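PDB 5GNE: leucine aminopeptidase from Legionella pneumophila, which probably acts as a zinc-dependent metalloexopeptidase of family M28, removing residues from the amino-terminal end of peptides. Local coordinates for residues 12-17 with 29-34; 26-30 with 75-79. One frame throughout, in Å; residues are numbered along the deposited sequence.

Interaction 1 of 2, residues 12-17 with 29-34; sequences VSNCLY and QSDHFS
At the end of strand 8-13 in a four-stranded antiparallel sheet, where helix 14-20 begins, one asparagine ties the helix start to a hairpin turn. Across from strand 33-38, Val12 and Ser34 form an antiparallel hydrogen-bonded pair (CA-CA 5.4 Å; Val12 N to Ser34 O 2.9 Å, Ser34 N to Val12 O 2.8 Å). Ser13 and Phe33 follow as a non-hydrogen-bonded pair (CA-CA 4.3 Å). Ser13 (chi1 p) is the N-cap of helix 14-20: its OG accepts from Leu16 N (3.0 Å) and hydrogen-bonds to Cys55 O. Asn14 is already helical, yet its N donates to His32 O (2.7 Å). With chi1 m, its amide reaches across the turn: ND2 donates to Ser30 O (3.0 Å) and weakly to Asp31 O (2.8 Å). Within the turn Ser30 OG accepts from Phe33 N (2.9 Å), an ST motif, and from His32 N (3.2 Å), an ST turn. Ser34 OG (chi1 m) accepts a hydrogen bond from Gln29 NE2 (2.8 Å) and donates to Asn14 OD1 (2.7 Å).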
loop_
_atom_site.group_PDB
_atom_site.type_symbol
_atom_site.label_atom_id
_atom_site.label_comp_id
_atom_site.label_asym_id
_atom_site.label_seq_id
_atom_site.Cartn_x
_atom_site.Cartn_y
_atom_site.Cartn_z
ATOM N N VAL A 12 13.374 -9.045 -11.329
ATOM C CA VAL A 12 13.845 -9.693 -10.105
ATOM C C VAL A 12 15.309 -9.408 -9.811
ATOM O O VAL A 12 16.081 -9.119 -10.700
ATOM C CB VAL A 12 13.664 -11.197 -10.190
ATOM C CG1 VAL A 12 12.171 -11.521 -10.307
ATOM C CG2 VAL A 12 14.442 -11.723 -11.392
ATOM N N SER A 13 15.702 -9.518 -8.545
ATOM C CA SER A 13 17.133 -9.465 -8.186
ATOM C C SER A 13 17.867 -10.597 -8.890
ATOM O O SER A 13 17.290 -11.657 -9.172
ATOM C CB SER A 13 17.338 -9.613 -6.701
ATOM O OG SER A 13 17.051 -10.960 -6.367
ATOM N N ASN A 14 19.134 -10.389 -9.190
ATOM C CA ASN A 14 19.902 -11.486 -9.762
ATOM C C ASN A 14 19.881 -12.733 -8.885
ATOM O O ASN A 14 19.897 -13.863 -9.381
ATOM C CB ASN A 14 21.304 -11.013 -10.088
ATOM C CG ASN A 14 21.315 -10.109 -11.317
ATOM O OD1 ASN A 14 20.341 -10.086 -12.081
ATOM N ND2 ASN A 14 22.372 -9.351 -11.502
ATOM N N CYS A 15 19.775 -12.518 -7.582
ATOM C CA CYS A 15 19.601 -13.592 -6.620
ATOM C C CYS A 15 18.429 -14.486 -6.982
ATOM O O CYS A 15 18.548 -15.691 -7.109
ATOM C CB CYS A 15 19.410 -13.008 -5.212
ATOM S SG CYS A 15 19.302 -14.220 -3.903
ATOM N N LEU A 16 17.276 -13.878 -7.147
ATOM C CA LEU A 16 16.077 -14.616 -7.512
ATOM C C LEU A 16 16.203 -15.194 -8.926
ATOM O O LEU A 16 15.737 -16.299 -9.194
ATOM C CB LEU A 16 14.881 -13.694 -7.411
ATOM C CG LEU A 16 13.473 -14.260 -7.291
ATOM C CD1 LEU A 16 13.527 -15.513 -6.441
ATOM C CD2 LEU A 16 12.583 -13.184 -6.672
ATOM N N TYR A 17 16.856 -14.470 -9.829
ATOM C CA TYR A 17 17.010 -14.981 -11.193
ATOM C C TYR A 17 17.681 -16.348 -11.228
ATOM O O TYR A 17 17.226 -17.247 -11.942
ATOM C CB TYR A 17 17.802 -14.024 -12.071
ATOM C CG TYR A 17 18.087 -14.621 -13.431
ATOM C CD1 TYR A 17 17.041 -14.925 -14.308
ATOM C CD2 TYR A 17 19.391 -14.906 -13.843
ATOM C CE1 TYR A 17 17.282 -15.490 -15.568
ATOM C CE2 TYR A 17 19.646 -15.471 -15.112
ATOM C CZ TYR A 17 18.583 -15.755 -15.960
ATOM O OH TYR A 17 18.805 -16.306 -17.213
ATOM N N GLN A 29 19.556 -7.666 -18.480
ATOM C CA GLN A 29 20.203 -7.904 -17.202
ATOM C C GLN A 29 21.180 -6.814 -16.843
ATOM O O GLN A 29 21.805 -6.262 -17.715
ATOM C CB GLN A 29 20.932 -9.241 -17.212
ATOM C CG GLN A 29 21.186 -9.816 -15.815
ATOM C CD GLN A 29 21.704 -11.228 -15.876
ATOM O OE1 GLN A 29 22.747 -11.486 -16.476
ATOM N NE2 GLN A 29 20.972 -12.160 -15.262
ATOM N N SER A 30 21.281 -6.494 -15.551
ATOM C CA SER A 30 22.278 -5.548 -15.030
ATOM C C SER A 30 23.163 -6.267 -14.009
ATOM O O SER A 30 23.013 -7.454 -13.792
ATOM C CB SER A 30 21.603 -4.339 -14.380
ATOM O OG SER A 30 20.999 -4.689 -13.121
ATOM N N ASP A 31 24.091 -5.569 -13.374
ATOM C CA ASP A 31 24.913 -6.220 -12.359
ATOM C C ASP A 31 24.050 -6.761 -11.188
ATOM O O ASP A 31 24.461 -7.711 -10.528
ATOM C CB ASP A 31 26.044 -5.300 -11.875
ATOM C CG ASP A 31 25.556 -4.012 -11.255
ATOM O OD1 ASP A 31 24.434 -3.574 -11.569
ATOM O OD2 ASP A 31 26.332 -3.409 -10.480
ATOM N N HIS A 32 22.886 -6.157 -10.925
ATOM C CA HIS A 32 22.049 -6.553 -9.775
ATOM C C HIS A 32 20.642 -7.111 -10.101
ATOM O O HIS A 32 20.087 -7.877 -9.303
ATOM C CB HIS A 32 21.877 -5.367 -8.826
ATOM C CG HIS A 32 23.168 -4.876 -8.247
ATOM N ND1 HIS A 32 24.002 -5.687 -7.506
ATOM C CD2 HIS A 32 23.751 -3.654 -8.271
ATOM C CE1 HIS A 32 25.058 -4.990 -7.120
ATOM N NE2 HIS A 32 24.928 -3.754 -7.565
ATOM N N PHE A 33 20.069 -6.768 -11.255
ATOM C CA PHE A 33 18.702 -7.200 -11.550
ATOM C C PHE A 33 18.566 -7.799 -12.941
ATOM O O PHE A 33 19.403 -7.537 -13.842
ATOM C CB PHE A 33 17.708 -6.035 -11.385
ATOM C CG PHE A 33 17.634 -5.498 -9.974
ATOM C CD1 PHE A 33 16.774 -6.054 -9.048
ATOM C CD2 PHE A 33 18.456 -4.460 -9.568
ATOM C CE1 PHE A 33 16.717 -5.573 -7.741
ATOM C CE2 PHE A 33 18.415 -3.971 -8.265
ATOM C CZ PHE A 33 17.542 -4.530 -7.348
ATOM N N SER A 34 17.524 -8.620 -13.087
ATOM C CA SER A 34 17.143 -9.229 -14.357
ATOM C C SER A 34 15.700 -8.929 -14.749
ATOM O O SER A 34 14.800 -8.949 -13.902
ATOM C CB SER A 34 17.340 -10.744 -14.293
ATOM O OG SER A 34 18.710 -11.036 -14.018
#

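Interaction 2 of 2, residues 26-30 with 75-79; sequences LIAQS and SKKLL
Edge strand 25-29 of a four-stranded antiparallel sheet packs on helix 75-81, where small Ala28 lets the helix come close and long Leu79 fills the space beside it. The short segments cross at -62°, their axes 7.9 Å apart; the nearest CA atoms are those of Ala28 and Ser75, 5.9 Å apart. The strand carries a classic beta bulge, Ile27 and Ala28 together facing Phe35; Ile27 has psi near -50°, whereas Ala28 is extended again (phi/psi -146/155) and directs its methyl at the helix. There Ala28 CB meets Ser75 CB at 3.7 Å. Ile27, in the m,t rotamer, lies sideways and brings CG2 to 3.1 Å from Ser75 OG, with Ser75 at chi1 -87°. Lys76 starts sideways but, with chi1 m, extends along chi2 and chi3 t, with chi4 m, so that NZ reaches the strand, 4.0 Å from Ala28 CB and 3.6 Å from Gln29 O, a proximity without a hydrogen bond. Gln29 points away, its NE2 hydrogen-bonded to Ser34 OG. One helical turn after Ser75, Leu79 (t,p) projects toward the strand's end. The same helix face continues over the sheet, Ser75 touching Phe35 and Leu79 touching Ile11. Leu79 CD2 lies against the Ala28-Ser30 backbone, 3.6 Å from Gln29 C, 3.5 Å from Ser30 N and 3.9 Å from Ser30 CB.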
loop_
_atom_site.group_PDB
_atom_site.type_symbol
_atom_site.label_atom_id
_atom_site.label_comp_id
_atom_site.label_asym_id
_atom_site.label_seq_id
_atom_site.Cartn_x
_atom_site.Cartn_y
_atom_site.Cartn_z
ATOM N N LEU A 26 15.609 -14.712 -20.297
ATOM C CA LEU A 26 16.249 -13.474 -19.917
ATOM C C LEU A 26 16.119 -12.403 -20.980
ATOM O O LEU A 26 16.665 -12.555 -22.072
ATOM C CB LEU A 26 17.719 -13.736 -19.623
ATOM C CG LEU A 26 18.471 -12.528 -19.083
ATOM C CD1 LEU A 26 17.867 -12.117 -17.739
ATOM C CD2 LEU A 26 19.922 -12.897 -18.936
ATOM N N ILE A 27 15.461 -11.294 -20.670
ATOM C CA ILE A 27 15.320 -10.244 -21.673
ATOM C C ILE A 27 16.450 -9.207 -21.578
ATOM O O ILE A 27 17.064 -8.867 -22.565
ATOM C CB ILE A 27 13.962 -9.515 -21.542
ATOM C CG1 ILE A 27 12.800 -10.483 -21.748
ATOM C CG2 ILE A 27 13.883 -8.363 -22.536
ATOM C CD1 ILE A 27 11.462 -9.973 -21.162
ATOM N N ALA A 28 16.702 -8.703 -20.377
ATOM C CA ALA A 28 17.776 -7.752 -20.117
ATOM C C ALA A 28 18.307 -8.034 -18.725
ATOM O O ALA A 28 17.607 -8.605 -17.899
ATOM C CB ALA A 28 17.289 -6.320 -20.228
ATOM N N GLN A 29 19.556 -7.666 -18.480
ATOM C CA GLN A 29 20.203 -7.904 -17.202
ATOM C C GLN A 29 21.180 -6.814 -16.843
ATOM O O GLN A 29 21.805 -6.262 -17.715
ATOM C CB GLN A 29 20.932 -9.241 -17.212
ATOM C CG GLN A 29 21.186 -9.816 -15.815
ATOM C CD GLN A 29 21.704 -11.228 -15.876
ATOM O OE1 GLN A 29 22.747 -11.486 -16.476
ATOM N NE2 GLN A 29 20.972 -12.160 -15.262
ATOM N N SER A 30 21.281 -6.494 -15.551
ATOM C CA SER A 30 22.278 -5.548 -15.030
ATOM C C SER A 30 23.163 -6.267 -14.009
ATOM O O SER A 30 23.013 -7.454 -13.792
ATOM C CB SER A 30 21.603 -4.339 -14.380
ATOM O OG SER A 30 20.999 -4.689 -13.121
ATOM N N SER A 75 14.623 -2.291 -23.296
ATOM C CA SER A 75 14.679 -3.123 -22.110
ATOM C C SER A 75 15.675 -2.660 -21.062
ATOM O O SER A 75 15.397 -2.769 -19.861
ATOM C CB SER A 75 15.004 -4.554 -22.480
ATOM O OG SER A 75 13.817 -5.230 -22.779
ATOM N N LYS A 76 16.832 -2.169 -21.494
ATOM C CA LYS A 76 17.833 -1.777 -20.526
ATOM C C LYS A 76 17.431 -0.501 -19.808
ATOM O O LYS A 76 17.674 -0.359 -18.612
ATOM C CB LYS A 76 19.201 -1.620 -21.181
ATOM C CG LYS A 76 19.670 -2.912 -21.808
ATOM C CD LYS A 76 21.157 -2.931 -22.068
ATOM C CE LYS A 76 21.590 -4.377 -22.239
ATOM N NZ LYS A 76 21.027 -5.234 -21.126
ATOM N N LYS A 77 16.802 0.428 -20.517
ATOM C CA LYS A 77 16.401 1.660 -19.861
ATOM C C LYS A 77 15.266 1.352 -18.878
ATOM O O LYS A 77 15.213 1.899 -17.763
ATOM C CB LYS A 77 15.982 2.724 -20.863
ATOM C CG LYS A 77 15.934 4.113 -20.207
ATOM C CD LYS A 77 15.438 5.156 -21.180
ATOM C CE LYS A 77 16.504 5.600 -22.150
ATOM N NZ LYS A 77 15.998 6.753 -22.938
ATOM N N LEU A 78 14.384 0.447 -19.280
ATOM C CA LEU A 78 13.304 0.009 -18.411
ATOM C C LEU A 78 13.881 -0.611 -17.138
ATOM O O LEU A 78 13.502 -0.261 -16.015
ATOM C CB LEU A 78 12.416 -0.996 -19.136
ATOM C CG LEU A 78 11.297 -1.578 -18.268
ATOM C CD1 LEU A 78 10.072 -0.677 -18.263
ATOM C CD2 LEU A 78 10.916 -2.961 -18.776
ATOM N N LEU A 79 14.806 -1.541 -17.338
ATOM C CA LEU A 79 15.408 -2.258 -16.251
ATOM C C LEU A 79 16.129 -1.316 -15.291
ATOM O O LEU A 79 15.971 -1.417 -14.067
ATOM C CB LEU A 79 16.370 -3.319 -16.791
ATOM C CG LEU A 79 17.163 -3.996 -15.654
ATOM C CD1 LEU A 79 16.204 -4.703 -14.669
ATOM C CD2 LEU A 79 18.167 -4.986 -16.213
#

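In the fold
Secondary-structure neighbours can be held by very different chemistry, and these two contacts share one hairpin. Both are partly buried, lie away from the zinc sites, and have centres about 9 Å apart. Interaction 1 works within the sheet, at its turn and at the start of helix 14-20, where backbone amides and carbonyls are met by polar partners; interaction 2 applies a helix to the hairpin through mainly van der Waals contact. Gln29 and Ser30 belong to both. Buried Val12, Tyr17 and Ser34 in the first, and Ala28 and Leu79 in the second, contrast with exposed Asp31, His32 and Lys76. Among the points where they touch, Leu79 CD2 lies 3.7 Å from Phe33 O.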